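Local coordinates for protein metallo-beta-lactamase (Simiduia agarivorans, PDB 6MFI) that probably hydrolyses beta-lactam antibiotics with two bound zinc ions, as a metallo-beta-lactamase of subclass B3, at residues A65-T70 with W195-C200; F50-N55 with C246-T251; V76-G81 with L178-Y183; Y57-C62 with A94-S99. All coordinates share one frame; numbering follows the deposited sequence.

Contact 1: A65-T70 with W195-C200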
loop_
_atom_site.group_PDB
_atom_site.type_symbol
_atom_site.label_atom_id
_atom_site.label_comp_id
_atom_site.label_asym_id
_atom_site.label_seq_id
_atom_site.Cartn_x
_atom_site.Cartn_y
_atom_site.Cartn_z
ATOM N N ALA A 65 -3.126 4.778 3.822
ATOM C CA ALA A 65 -3.545 4.956 2.442
ATOM C C ALA A 65 -4.361 3.767 1.949
ATOM O O ALA A 65 -4.133 2.620 2.343
ATOM C CB ALA A 65 -2.332 5.156 1.532
ATOM N N ALA A 66 -5.324 4.063 1.081
ATOM C CA ALA A 66 -6.080 3.059 0.347
ATOM C C ALA A 66 -6.301 3.592 -1.059
ATOM O O ALA A 66 -6.787 4.713 -1.226
ATOM C CB ALA A 66 -7.419 2.748 1.026
ATOM N N ILE A 67 -5.931 2.800 -2.061
ATOM C CA ILE A 67 -5.903 3.249 -3.449
ATOM C C ILE A 67 -7.038 2.572 -4.204
ATOM O O ILE A 67 -7.102 1.337 -4.270
ATOM C CB ILE A 67 -4.548 2.955 -4.108
ATOM C CG1 ILE A 67 -3.410 3.519 -3.254
ATOM C CG2 ILE A 67 -4.502 3.532 -5.513
ATOM C CD1 ILE A 67 -3.536 5.002 -2.971
ATOM N N LEU A 68 -7.923 3.381 -4.781
ATOM C CA LEU A 68 -9.036 2.902 -5.590
ATOM C C LEU A 68 -8.754 3.193 -7.058
ATOM O O LEU A 68 -8.478 4.341 -7.426
ATOM C CB LEU A 68 -10.349 3.562 -5.162
ATOM C CG LEU A 68 -11.613 3.132 -5.913
ATOM C CD1 LEU A 68 -12.050 1.730 -5.501
ATOM C CD2 LEU A 68 -12.733 4.136 -5.691
ATOM N N ILE A 69 -8.824 2.157 -7.888
ATOM C CA ILE A 69 -8.592 2.268 -9.323
ATOM C C ILE A 69 -9.839 1.763 -10.034
ATOM O O ILE A 69 -10.181 0.578 -9.930
ATOM C CB ILE A 69 -7.347 1.482 -9.762
ATOM C CG1 ILE A 69 -6.117 1.981 -9.003
ATOM C CG2 ILE A 69 -7.138 1.613 -11.264
ATOM C CD1 ILE A 69 -5.077 0.916 -8.764
ATOM N N THR A 70 -10.512 2.655 -10.755
ATOM C CA THR A 70 -11.804 2.366 -11.359
ATOM C C THR A 70 -11.648 1.986 -12.825
ATOM O O THR A 70 -10.802 2.537 -13.535
ATOM C CB THR A 70 -12.739 3.571 -11.237
ATOM O OG1 THR A 70 -12.207 4.668 -11.993
ATOM C CG2 THR A 70 -12.877 3.988 -9.782
ATOM N N TRP A 195 2.933 -2.319 -6.116
ATOM C CA TRP A 195 2.058 -2.382 -7.274
ATOM C C TRP A 195 2.337 -1.221 -8.219
ATOM O O TRP A 195 2.659 -0.110 -7.790
ATOM C CB TRP A 195 0.589 -2.368 -6.844
ATOM C CG TRP A 195 0.177 -3.629 -6.155
ATOM C CD1 TRP A 195 0.136 -3.852 -4.810
ATOM C CD2 TRP A 195 -0.257 -4.845 -6.777
ATOM N NE1 TRP A 195 -0.293 -5.132 -4.554
ATOM C CE2 TRP A 195 -0.543 -5.762 -5.746
ATOM C CE3 TRP A 195 -0.432 -5.247 -8.105
ATOM C CZ2 TRP A 195 -0.993 -7.056 -6.001
ATOM C CZ3 TRP A 195 -0.880 -6.531 -8.356
ATOM C CH2 TRP A 195 -1.154 -7.421 -7.308
ATOM N N GLN A 196 2.204 -1.491 -9.516
ATOM C CA GLN A 196 2.467 -0.498 -10.547
ATOM C C GLN A 196 1.427 -0.630 -11.647
ATOM O O GLN A 196 1.206 -1.726 -12.170
ATOM C CB GLN A 196 3.881 -0.662 -11.120
ATOM C CG GLN A 196 4.046 -0.173 -12.550
ATOM C CD GLN A 196 5.212 -0.837 -13.254
ATOM O OE1 GLN A 196 5.171 -2.028 -13.564
ATOM N NE2 GLN A 196 6.265 -0.068 -13.506
ATOM N N TRP A 197 0.787 0.487 -11.989
ATOM C CA TRP A 197 -0.219 0.521 -13.040
ATOM C C TRP A 197 -0.102 1.839 -13.793
ATOM O O TRP A 197 0.623 2.752 -13.388
ATOM C CB TRP A 197 -1.635 0.350 -12.473
ATOM C CG TRP A 197 -2.057 1.466 -11.566
ATOM C CD1 TRP A 197 -2.828 2.542 -11.895
ATOM C CD2 TRP A 197 -1.732 1.615 -10.178
ATOM N NE1 TRP A 197 -3.002 3.353 -10.800
ATOM C CE2 TRP A 197 -2.339 2.806 -9.733
ATOM C CE3 TRP A 197 -0.985 0.857 -9.270
ATOM C CZ2 TRP A 197 -2.223 3.256 -8.419
ATOM C CZ3 TRP A 197 -0.873 1.306 -7.966
ATOM C CH2 TRP A 197 -1.488 2.494 -7.554
ATOM N N ARG A 198 -0.827 1.932 -14.903
ATOM C CA ARG A 198 -0.864 3.133 -15.720
ATOM C C ARG A 198 -2.222 3.807 -15.586
ATOM O O ARG A 198 -3.259 3.137 -15.559
ATOM C CB ARG A 198 -0.585 2.811 -17.191
ATOM C CG ARG A 198 0.843 2.382 -17.479
ATOM C CD ARG A 198 1.231 2.642 -18.930
ATOM N NE ARG A 198 0.291 2.048 -19.879
ATOM C CZ ARG A 198 -0.664 2.722 -20.513
ATOM N NH1 ARG A 198 -0.813 4.022 -20.301
ATOM N NH2 ARG A 198 -1.472 2.095 -21.358
ATOM N N ALA A 199 -2.209 5.135 -15.507
ATOM C CA ALA A 199 -3.423 5.933 -15.385
ATOM C C ALA A 199 -3.472 6.929 -16.533
ATOM O O ALA A 199 -2.530 7.706 -16.726
ATOM C CB ALA A 199 -3.475 6.656 -14.038
ATOM N N CYS A 200 -4.564 6.904 -17.290
ATOM C CA CYS A 200 -4.740 7.815 -18.414
ATOM C C CYS A 200 -6.019 8.632 -18.260
ATOM O O CYS A 200 -6.088 9.547 -17.440
ATOM C CB CYS A 200 -4.764 7.043 -19.734
ATOM S SG CYS A 200 -3.392 5.885 -19.950
#
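Ile69 lays its CD1 methyl on the indole of Trp197, and this CH-pi contact is the heart of the meeting between 65-70 and 195-200. CD1 lies 3.6 Å from the centroid of the six-membered ring of Trp197 and only 19° off the ring normal, so the methyl sits over the face rather than brushing a rim. Its closest ring atom is Trp197 CE2, 3.5 Å from Ile69 CD1, and the CG1 methylene of Ile69 extends the coverage toward the pyrrole side, 3.8 Å from Trp197 NE1. The indole owes its position to chi1 of 64°, which sets CG between the backbone N and the carbonyl carbon and turns the ring system toward the isoleucines.

The second kind of contact is ordinary apolar packing. Ile67, two residues earlier on the same strand, brings its CG2 branch obliquely to the benzo end of the indole, 3.7 Å from Trp197 CZ2. Leu68, between them, points away from Trp197, as strand alternation requires.

Polar anchoring comes from outside the two segments. The indole NE1 of Trp197 hydrogen-bonds to Thr56 OG1, which satisfies a buried N-H and should restrain rotation of the ring. Ile78 also packs against the indole, so the neighbouring strand 74-78 joins the same apolar layer.

Strand 67-71 belongs to one mixed sheet and strand 193-199 to the other. The two sheets face each other, and their side chains, without shared backbone pairing, form the hydrophobic filling of the beta-sandwich at the centre of the alpha-beta/beta-alpha fold of metallo-beta-lactamases.

Contact 2: F50-N55 with C246-T251; sequences FRVLGN and CDLLLT
Val52 meets both Leu248 and Leu250, and its side chain is the one to follow across this contact between 50-55 and 246-251. CB leaves the backbone toward the opposite strand and divides into two methyls. CG1, anti to the backbone N (chi1 177°), carries the contact across the segments. It meets both leucines, lying 3.9 Å from Leu248 CD2 and 4.0 Å from Leu248 CD1, so that the fork of that leucine receives the methyl almost evenly. The same methyl also reaches Leu250 CD1 at 4.2 Å. CG2, beside the backbone N, packs near the backbone N of Tyr58 on the adjoining strand.

Leu248 is shared. Its CD1 also touches Leu53 CD1, at 4.2 Å, the two side chains crossing at a slant. Consecutive residues of one strand normally alternate, yet Val52 and Leu53 both direct their side chains at the other segment. A classic beta bulge explains this: both residues stand opposite Thr56 on the adjoining strand. The irregularity lets a very short strand offer two neighbouring apolar groups to one leucine.

Strands 50-53 and 248-250 are outermost members of different sheets, and their axes run 136° apart in direction with a closest approach of 9.8 Å. Strand 206-210 lies alongside, with Leu208 against Val52 and Thr206 against Leu53. Met259 of helix 259-265 touches Leu250, while Leu249, facing the other way, packs on helix 274-291, which the Cys246-Cys275 disulfide fastens to this segment.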
loop_
_atom_site.group_PDB
_atom_site.type_symbol
_atom_site.label_atom_id
_atom_site.label_comp_id
_atom_site.label_asym_id
_atom_site.label_seq_id
_atom_site.Cartn_x
_atom_site.Cartn_y
_atom_site.Cartn_z
ATOM N N PHE A 50 -9.786 11.909 -2.444
ATOM C CA PHE A 50 -9.439 12.814 -3.527
ATOM C C PHE A 50 -8.910 12.016 -4.709
ATOM O O PHE A 50 -8.491 10.864 -4.573
ATOM C CB PHE A 50 -8.413 13.869 -3.086
ATOM C CG PHE A 50 -7.110 13.295 -2.604
ATOM C CD1 PHE A 50 -6.052 13.113 -3.480
ATOM C CD2 PHE A 50 -6.936 12.957 -1.272
ATOM C CE1 PHE A 50 -4.850 12.591 -3.040
ATOM C CE2 PHE A 50 -5.736 12.438 -0.827
ATOM C CZ PHE A 50 -4.693 12.255 -1.712
ATOM N N ARG A 51 -8.939 12.653 -5.876
ATOM C CA ARG A 51 -8.466 12.029 -7.103
ATOM C C ARG A 51 -6.959 12.200 -7.232
ATOM O O ARG A 51 -6.440 13.317 -7.132
ATOM C CB ARG A 51 -9.173 12.640 -8.313
ATOM C CG ARG A 51 -8.418 12.491 -9.623
ATOM C CD ARG A 51 -9.148 13.196 -10.751
ATOM N NE ARG A 51 -10.452 12.593 -11.016
ATOM C CZ ARG A 51 -10.754 11.930 -12.128
ATOM N NH1 ARG A 51 -9.847 11.788 -13.084
ATOM N NH2 ARG A 51 -11.964 11.412 -12.284
ATOM N N VAL A 52 -6.256 11.090 -7.449
ATOM C CA VAL A 52 -4.815 11.150 -7.678
ATOM C C VAL A 52 -4.520 11.522 -9.126
ATOM O O VAL A 52 -3.913 12.561 -9.409
ATOM C CB VAL A 52 -4.151 9.815 -7.292
ATOM C CG1 VAL A 52 -2.663 9.855 -7.597
ATOM C CG2 VAL A 52 -4.392 9.509 -5.819
ATOM N N LEU A 53 -4.957 10.679 -10.064
ATOM C CA LEU A 53 -4.780 10.930 -11.490
ATOM C C LEU A 53 -5.655 9.988 -12.309
ATOM O O LEU A 53 -5.567 8.765 -12.163
ATOM C CB LEU A 53 -3.309 10.774 -11.888
ATOM C CG LEU A 53 -2.890 11.448 -13.196
ATOM C CD1 LEU A 53 -1.478 11.997 -13.086
ATOM C CD2 LEU A 53 -3.002 10.486 -14.370
ATOM N N GLY A 54 -6.502 10.550 -13.172
ATOM C CA GLY A 54 -7.387 9.758 -14.007
ATOM C C GLY A 54 -8.353 8.876 -13.238
ATOM O O GLY A 54 -9.205 9.370 -12.495
ATOM N N ASN A 55 -8.230 7.564 -13.416
ATOM C CA ASN A 55 -9.113 6.601 -12.776
ATOM C C ASN A 55 -8.662 6.219 -11.374
ATOM O O ASN A 55 -9.318 5.391 -10.736
ATOM C CB ASN A 55 -9.227 5.338 -13.639
ATOM C CG ASN A 55 -7.903 4.609 -13.786
ATOM O OD1 ASN A 55 -6.832 5.188 -13.586
ATOM N ND2 ASN A 55 -7.970 3.330 -14.133
ATOM N N CYS A 246 8.313 4.676 -13.329
ATOM C CA CYS A 246 7.681 5.244 -12.142
ATOM C C CYS A 246 7.656 6.760 -12.276
ATOM O O CYS A 246 8.694 7.412 -12.127
ATOM C CB CYS A 246 8.441 4.801 -10.899
ATOM S SG CYS A 246 7.977 5.568 -9.342
ATOM N N ASP A 247 6.477 7.314 -12.559
ATOM C CA ASP A 247 6.299 8.758 -12.637
ATOM C C ASP A 247 5.647 9.346 -11.395
ATOM O O ASP A 247 5.963 10.480 -11.024
ATOM C CB ASP A 247 5.457 9.126 -13.864
ATOM C CG ASP A 247 6.016 8.554 -15.151
ATOM O OD1 ASP A 247 7.239 8.674 -15.376
ATOM O OD2 ASP A 247 5.231 7.985 -15.938
ATOM N N LEU A 248 4.753 8.602 -10.746
ATOM C CA LEU A 248 4.048 9.061 -9.557
ATOM C C LEU A 248 4.179 7.999 -8.476
ATOM O O LEU A 248 3.988 6.809 -8.749
ATOM C CB LEU A 248 2.572 9.343 -9.868
ATOM C CG LEU A 248 1.776 10.246 -8.921
ATOM C CD1 LEU A 248 0.640 10.914 -9.674
ATOM C CD2 LEU A 248 1.232 9.466 -7.731
ATOM N N LEU A 249 4.501 8.426 -7.258
ATOM C CA LEU A 249 4.751 7.519 -6.146
ATOM C C LEU A 249 3.666 7.659 -5.086
ATOM O O LEU A 249 3.265 8.772 -4.734
ATOM C CB LEU A 249 6.124 7.785 -5.518
ATOM C CG LEU A 249 6.555 6.825 -4.408
ATOM C CD1 LEU A 249 6.844 5.443 -4.972
ATOM C CD2 LEU A 249 7.768 7.369 -3.670
ATOM N N LEU A 250 3.198 6.518 -4.582
ATOM C CA LEU A 250 2.218 6.463 -3.507
ATOM C C LEU A 250 2.677 5.452 -2.466
ATOM O O LEU A 250 3.295 4.436 -2.796
ATOM C CB LEU A 250 0.825 6.083 -4.030
ATOM C CG LEU A 250 0.098 7.145 -4.857
ATOM C CD1 LEU A 250 -1.189 6.583 -5.439
ATOM C CD2 LEU A 250 -0.183 8.380 -4.015
ATOM N N THR A 251 2.371 5.737 -1.204
ATOM C CA THR A 251 2.837 4.913 -0.100
ATOM C C THR A 251 1.697 4.604 0.858
ATOM O O THR A 251 0.809 5.437 1.063
ATOM C CB THR A 251 3.971 5.608 0.667
ATOM O OG1 THR A 251 3.575 6.940 1.014
ATOM C CG2 THR A 251 5.232 5.664 -0.186
#

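Contact 3: V76-G81 with L178-Y183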
loop_
_atom_site.group_PDB
_atom_site.type_symbol
_atom_site.label_atom_id
_atom_site.label_comp_id
_atom_site.label_asym_id
_atom_site.label_seq_id
_atom_site.Cartn_x
_atom_site.Cartn_y
_atom_site.Cartn_z
ATOM N N VAL A 76 -10.497 -1.937 -8.682
ATOM C CA VAL A 76 -9.500 -2.601 -7.853
ATOM C C VAL A 76 -9.198 -1.695 -6.668
ATOM O O VAL A 76 -9.036 -0.480 -6.829
ATOM C CB VAL A 76 -8.216 -2.919 -8.646
ATOM C CG1 VAL A 76 -7.199 -3.614 -7.755
ATOM C CG2 VAL A 76 -8.540 -3.775 -9.860
ATOM N N LEU A 77 -9.135 -2.286 -5.478
ATOM C CA LEU A 77 -8.885 -1.543 -4.249
ATOM C C LEU A 77 -7.688 -2.158 -3.542
ATOM O O LEU A 77 -7.698 -3.353 -3.228
ATOM C CB LEU A 77 -10.115 -1.552 -3.338
ATOM C CG LEU A 77 -9.961 -0.878 -1.974
ATOM C CD1 LEU A 77 -9.699 0.608 -2.141
ATOM C CD2 LEU A 77 -11.196 -1.116 -1.123
ATOM N N ILE A 78 -6.662 -1.349 -3.297
ATOM C CA ILE A 78 -5.453 -1.793 -2.614
ATOM C C ILE A 78 -5.509 -1.321 -1.169
ATOM O O ILE A 78 -5.777 -0.141 -0.904
ATOM C CB ILE A 78 -4.187 -1.274 -3.314
ATOM C CG1 ILE A 78 -4.324 -1.397 -4.832
ATOM C CG2 ILE A 78 -2.960 -2.031 -2.824
ATOM C CD1 ILE A 78 -3.303 -0.588 -5.601
ATOM N N ASP A 79 -5.268 -2.249 -0.239
ATOM C CA ASP A 79 -5.211 -1.989 1.197
ATOM C C ASP A 79 -6.577 -1.623 1.767
ATOM O O ASP A 79 -7.458 -1.135 1.052
ATOM C CB ASP A 79 -4.190 -0.891 1.514
ATOM C CG ASP A 79 -2.763 -1.401 1.498
ATOM O OD1 ASP A 79 -2.573 -2.635 1.471
ATOM O OD2 ASP A 79 -1.833 -0.570 1.515
ATOM N N SER A 80 -6.752 -1.861 3.067
ATOM C CA SER A 80 -8.012 -1.621 3.752
ATOM C C SER A 80 -7.885 -0.740 4.983
ATOM O O SER A 80 -8.911 -0.276 5.494
ATOM C CB SER A 80 -8.645 -2.955 4.179
ATOM O OG SER A 80 -7.878 -3.566 5.205
ATOM N N GLY A 81 -6.675 -0.498 5.477
ATOM C CA GLY A 81 -6.523 0.101 6.784
ATOM C C GLY A 81 -6.912 -0.900 7.862
ATOM O O GLY A 81 -7.059 -2.098 7.624
ATOM N N LEU A 178 -8.416 -2.469 -16.703
ATOM C CA LEU A 178 -7.402 -2.249 -15.684
ATOM C C LEU A 178 -6.327 -3.327 -15.743
ATOM O O LEU A 178 -6.600 -4.493 -16.044
ATOM C CB LEU A 178 -8.035 -2.218 -14.293
ATOM C CG LEU A 178 -9.256 -1.311 -14.165
ATOM C CD1 LEU A 178 -9.908 -1.469 -12.798
ATOM C CD2 LEU A 178 -8.854 0.132 -14.414
ATOM N N ARG A 179 -5.095 -2.926 -15.441
ATOM C CA ARG A 179 -3.955 -3.834 -15.505
ATOM C C ARG A 179 -2.906 -3.382 -14.502
ATOM O O ARG A 179 -2.353 -2.285 -14.634
ATOM C CB ARG A 179 -3.374 -3.874 -16.920
ATOM C CG ARG A 179 -2.026 -4.554 -17.028
ATOM C CD ARG A 179 -1.931 -5.367 -18.305
ATOM N NE ARG A 179 -0.571 -5.832 -18.553
ATOM C CZ ARG A 179 0.205 -5.379 -19.533
ATOM N NH1 ARG A 179 -0.246 -4.445 -20.359
ATOM N NH2 ARG A 179 1.431 -5.859 -19.686
ATOM N N LEU A 180 -2.640 -4.222 -13.505
ATOM C CA LEU A 180 -1.649 -3.951 -12.475
ATOM C C LEU A 180 -0.619 -5.071 -12.447
ATOM O O LEU A 180 -0.942 -6.237 -12.690
ATOM C CB LEU A 180 -2.296 -3.822 -11.090
ATOM C CG LEU A 180 -3.523 -2.925 -10.932
ATOM C CD1 LEU A 180 -4.811 -3.720 -11.088
ATOM C CD2 LEU A 180 -3.482 -2.228 -9.582
ATOM N N THR A 181 0.626 -4.711 -12.150
ATOM C CA THR A 181 1.712 -5.670 -11.999
ATOM C C THR A 181 2.304 -5.529 -10.604
ATOM O O THR A 181 2.578 -4.413 -10.152
ATOM C CB THR A 181 2.797 -5.458 -13.062
ATOM O OG1 THR A 181 2.210 -5.530 -14.367
ATOM C CG2 THR A 181 3.881 -6.519 -12.938
ATOM N N ALA A 182 2.495 -6.657 -9.928
ATOM C CA ALA A 182 3.050 -6.672 -8.583
ATOM C C ALA A 182 4.534 -7.005 -8.617
ATOM O O ALA A 182 5.022 -7.676 -9.530
ATOM C CB ALA A 182 2.319 -7.681 -7.698
ATOM N N TYR A 183 5.250 -6.527 -7.603
ATOM C CA TYR A 183 6.668 -6.810 -7.437
ATOM C C TYR A 183 6.918 -7.158 -5.981
ATOM O O TYR A 183 6.636 -6.349 -5.091
ATOM C CB TYR A 183 7.527 -5.618 -7.867
ATOM C CG TYR A 183 7.307 -5.201 -9.303
ATOM C CD1 TYR A 183 8.010 -5.806 -10.337
ATOM C CD2 TYR A 183 6.394 -4.206 -9.626
ATOM C CE1 TYR A 183 7.812 -5.429 -11.652
ATOM C CE2 TYR A 183 6.189 -3.823 -10.936
ATOM C CZ TYR A 183 6.899 -4.438 -11.945
ATOM O OH TYR A 183 6.696 -4.056 -13.251
#
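Val76 has its CG2 anti to the carbonyl carbon and its CG1 anti to the backbone N (chi1 -180°), a setting that sends both methyls toward Leu180. That leucine answers with chi1 of -48°, its CG beside the backbone N, so the two side chains reach toward each other tip to tip. Leu180 CD1 ends 3.9 Å from Val76 CG2 and 4.1 Å from Val76 CG1, covering the fork of the valine. Leu178 approaches differently: it slides past Val76 in the opposite direction and leaves its CD1 4.0 Å from Val76 CG2. Here strand 76-78 of one sheet faces strand 178-183 of the other, their directions differing by 31° and their axes 10.1 Å apart at closest, as expected for layers of a beta-sandwich joined by side chains alone. Farther along, Ile78 touches the second branch of Leu180, with Ile78 CD1 4.3 Å from Leu180 CD2, a looser meeting. Ile69, on the strand next to Val76, packs on both leucines, and Trp195 and Trp197, of Leu180's own sheet, also touch Leu180. Beyond Ile78 the strand gives way to a loop that approaches the metal site: Asp79 OD1 accepts a hydrogen bond from Ser109 N, next to the zinc ligand His110, and Asp79 OD2 is bonded to Tyr210 OH.

Contact 4: Y57-C62 with A94-S99; sequences YYVGTC and ARLGFS
Tyr57 and Phe98 meet as an offset edge-to-face pair, the edge of Phe98 directed at the face of Tyr57. Their planes are inclined by 60° and their centroids lie 5.2 Å apart. With CG anti to the carbonyl carbon (chi1 -58°), Tyr57 presents one side of its ring to both Phe98 and Leu96. Phe98 CE2 stands 3.6 Å above the phenol plane of Tyr57, displaced toward the rim, and Phe98 CZ is 3.6 Å from Tyr57 CE1. Leu96 crosses the base of the same tyrosine at a slant: its CD1 branch reaches Tyr57 CB at 3.8 Å, while CD2 comes obliquely to Tyr57 CD2, on the same side of the ring plane as Phe98. CD1 serves twice, since it also packs on Val59 CG1, 3.7 Å away. Leu96 and Phe98 can both face strand 56-58 because the chain turns between them: Gly97, with positive phi, closes helix 85-95 in a Schellman motif, and its N bonds back to Ala94 O. The helix end is thereby laid against the outer face of the larger sheet, an alpha-on-beta layer of the metallo-beta-lactamase fold. Leu68 and Thr70 of the adjoining strand continue the surface beneath Phe98, and Asn92 ND2 bonds to Val59 O.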
loop_
_atom_site.group_PDB
_atom_site.type_symbol
_atom_site.label_atom_id
_atom_site.label_comp_id
_atom_site.label_asym_id
_atom_site.label_seq_id
_atom_site.Cartn_x
_atom_site.Cartn_y
_atom_site.Cartn_z
ATOM N N TYR A 57 -7.845 6.973 -7.384
ATOM C CA TYR A 57 -8.280 7.835 -6.295
ATOM C C TYR A 57 -7.651 7.385 -4.985
ATOM O O TYR A 57 -7.285 6.218 -4.818
ATOM C CB TYR A 57 -9.809 7.834 -6.141
ATOM C CG TYR A 57 -10.567 8.275 -7.373
ATOM C CD1 TYR A 57 -10.846 7.381 -8.399
ATOM C CD2 TYR A 57 -11.013 9.584 -7.503
ATOM C CE1 TYR A 57 -11.542 7.781 -9.524
ATOM C CE2 TYR A 57 -11.708 9.992 -8.624
ATOM C CZ TYR A 57 -11.971 9.087 -9.631
ATOM O OH TYR A 57 -12.663 9.490 -10.749
ATOM N N TYR A 58 -7.535 8.327 -4.055
ATOM C CA TYR A 58 -7.131 8.046 -2.684
ATOM C C TYR A 58 -8.389 7.958 -1.830
ATOM O O TYR A 58 -9.153 8.926 -1.747
ATOM C CB TYR A 58 -6.190 9.130 -2.158
ATOM C CG TYR A 58 -5.682 8.897 -0.750
ATOM C CD1 TYR A 58 -6.427 9.291 0.357
ATOM C CD2 TYR A 58 -4.453 8.293 -0.527
ATOM C CE1 TYR A 58 -5.965 9.082 1.643
ATOM C CE2 TYR A 58 -3.982 8.082 0.755
ATOM C CZ TYR A 58 -4.742 8.477 1.836
ATOM O OH TYR A 58 -4.274 8.266 3.114
ATOM N N VAL A 59 -8.607 6.804 -1.204
ATOM C CA VAL A 59 -9.798 6.576 -0.397
ATOM C C VAL A 59 -9.439 6.161 1.030
ATOM O O VAL A 59 -10.276 5.635 1.753
ATOM C CB VAL A 59 -10.726 5.538 -1.058
ATOM C CG1 VAL A 59 -11.295 6.086 -2.356
ATOM C CG2 VAL A 59 -9.983 4.234 -1.301
ATOM N N GLY A 60 -8.197 6.403 1.445
ATOM C CA GLY A 60 -7.733 6.009 2.757
ATOM C C GLY A 60 -7.997 7.065 3.813
ATOM O O GLY A 60 -8.691 8.059 3.591
ATOM N N THR A 61 -7.422 6.832 4.990
ATOM C CA THR A 61 -7.554 7.744 6.118
ATOM C C THR A 61 -6.495 8.841 6.006
ATOM O O THR A 61 -5.794 8.963 4.998
ATOM C CB THR A 61 -7.431 6.981 7.433
ATOM O OG1 THR A 61 -6.116 6.425 7.539
ATOM C CG2 THR A 61 -8.447 5.853 7.485
ATOM N N CYS A 62 -6.372 9.666 7.048
ATOM C CA CYS A 62 -5.291 10.642 7.106
ATOM C C CYS A 62 -3.946 10.007 7.428
ATOM O O CYS A 62 -2.907 10.630 7.181
ATOM C CB CYS A 62 -5.601 11.727 8.140
ATOM S SG CYS A 62 -7.094 12.689 7.822
ATOM N N ALA A 94 -17.990 5.772 -1.236
ATOM C CA ALA A 94 -19.336 6.276 -1.483
ATOM C C ALA A 94 -19.341 7.782 -1.714
ATOM O O ALA A 94 -20.171 8.285 -2.482
ATOM C CB ALA A 94 -20.255 5.913 -0.316
ATOM N N ARG A 95 -18.431 8.515 -1.066
ATOM C CA ARG A 95 -18.356 9.958 -1.274
ATOM C C ARG A 95 -18.019 10.289 -2.722
ATOM O O ARG A 95 -18.542 11.259 -3.285
ATOM C CB ARG A 95 -17.323 10.575 -0.332
ATOM C CG ARG A 95 -17.724 10.553 1.131
ATOM C CD ARG A 95 -16.637 11.140 2.017
ATOM N NE ARG A 95 -16.385 12.548 1.724
ATOM C CZ ARG A 95 -15.797 13.392 2.566
ATOM N NH1 ARG A 95 -15.399 12.971 3.758
ATOM N NH2 ARG A 95 -15.607 14.657 2.218
ATOM N N LEU A 96 -17.146 9.495 -3.342
ATOM C CA LEU A 96 -16.809 9.695 -4.746
ATOM C C LEU A 96 -17.922 9.254 -5.685
ATOM O O LEU A 96 -17.869 9.580 -6.876
ATOM C CB LEU A 96 -15.521 8.945 -5.085
ATOM C CG LEU A 96 -14.232 9.470 -4.455
ATOM C CD1 LEU A 96 -13.147 8.409 -4.506
ATOM C CD2 LEU A 96 -13.773 10.743 -5.148
ATOM N N GLY A 97 -18.922 8.532 -5.186
ATOM C CA GLY A 97 -20.016 8.066 -6.009
ATOM C C GLY A 97 -19.846 6.681 -6.588
ATOM O O GLY A 97 -20.625 6.299 -7.471
ATOM N N PHE A 98 -18.863 5.917 -6.125
ATOM C CA PHE A 98 -18.601 4.582 -6.639
ATOM C C PHE A 98 -19.275 3.532 -5.765
ATOM O O PHE A 98 -19.379 3.683 -4.545
ATOM C CB PHE A 98 -17.098 4.313 -6.717
ATOM C CG PHE A 98 -16.372 5.216 -7.673
ATOM C CD1 PHE A 98 -16.620 5.147 -9.033
ATOM C CD2 PHE A 98 -15.442 6.133 -7.213
ATOM C CE1 PHE A 98 -15.955 5.976 -9.917
ATOM C CE2 PHE A 98 -14.774 6.965 -8.091
ATOM C CZ PHE A 98 -15.031 6.886 -9.445
ATOM N N SER A 99 -19.736 2.462 -6.408
ATOM C CA SER A 99 -20.407 1.377 -5.707
ATOM C C SER A 99 -19.383 0.423 -5.109
ATOM O O SER A 99 -18.416 0.038 -5.776
ATOM C CB SER A 99 -21.337 0.627 -6.660
ATOM O OG SER A 99 -21.772 -0.596 -6.093
#

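How the contacts relate
From the N terminus, strand 50-53 opens the longest loop, which contact 2 closes 191 residues later at 246-251; the other three contacts all lie within it. Segment 57-62 follows and is joined by contact 4 to the helix end at 94-99. Before that loop closes, 65-70 begins the loop of contact 1, so contacts 1 and 4 cross. Contact 3, from 76-81 to 178-183, also crosses contact 4 but falls wholly within contact 1. Contacts 1, 2 and 3 link the two sheets at successive places, whereas contact 4 attaches a helix end to one sheet. Backbone hydrogen bonds such as Leu68 O to Tyr57 N unite neighbouring contacts.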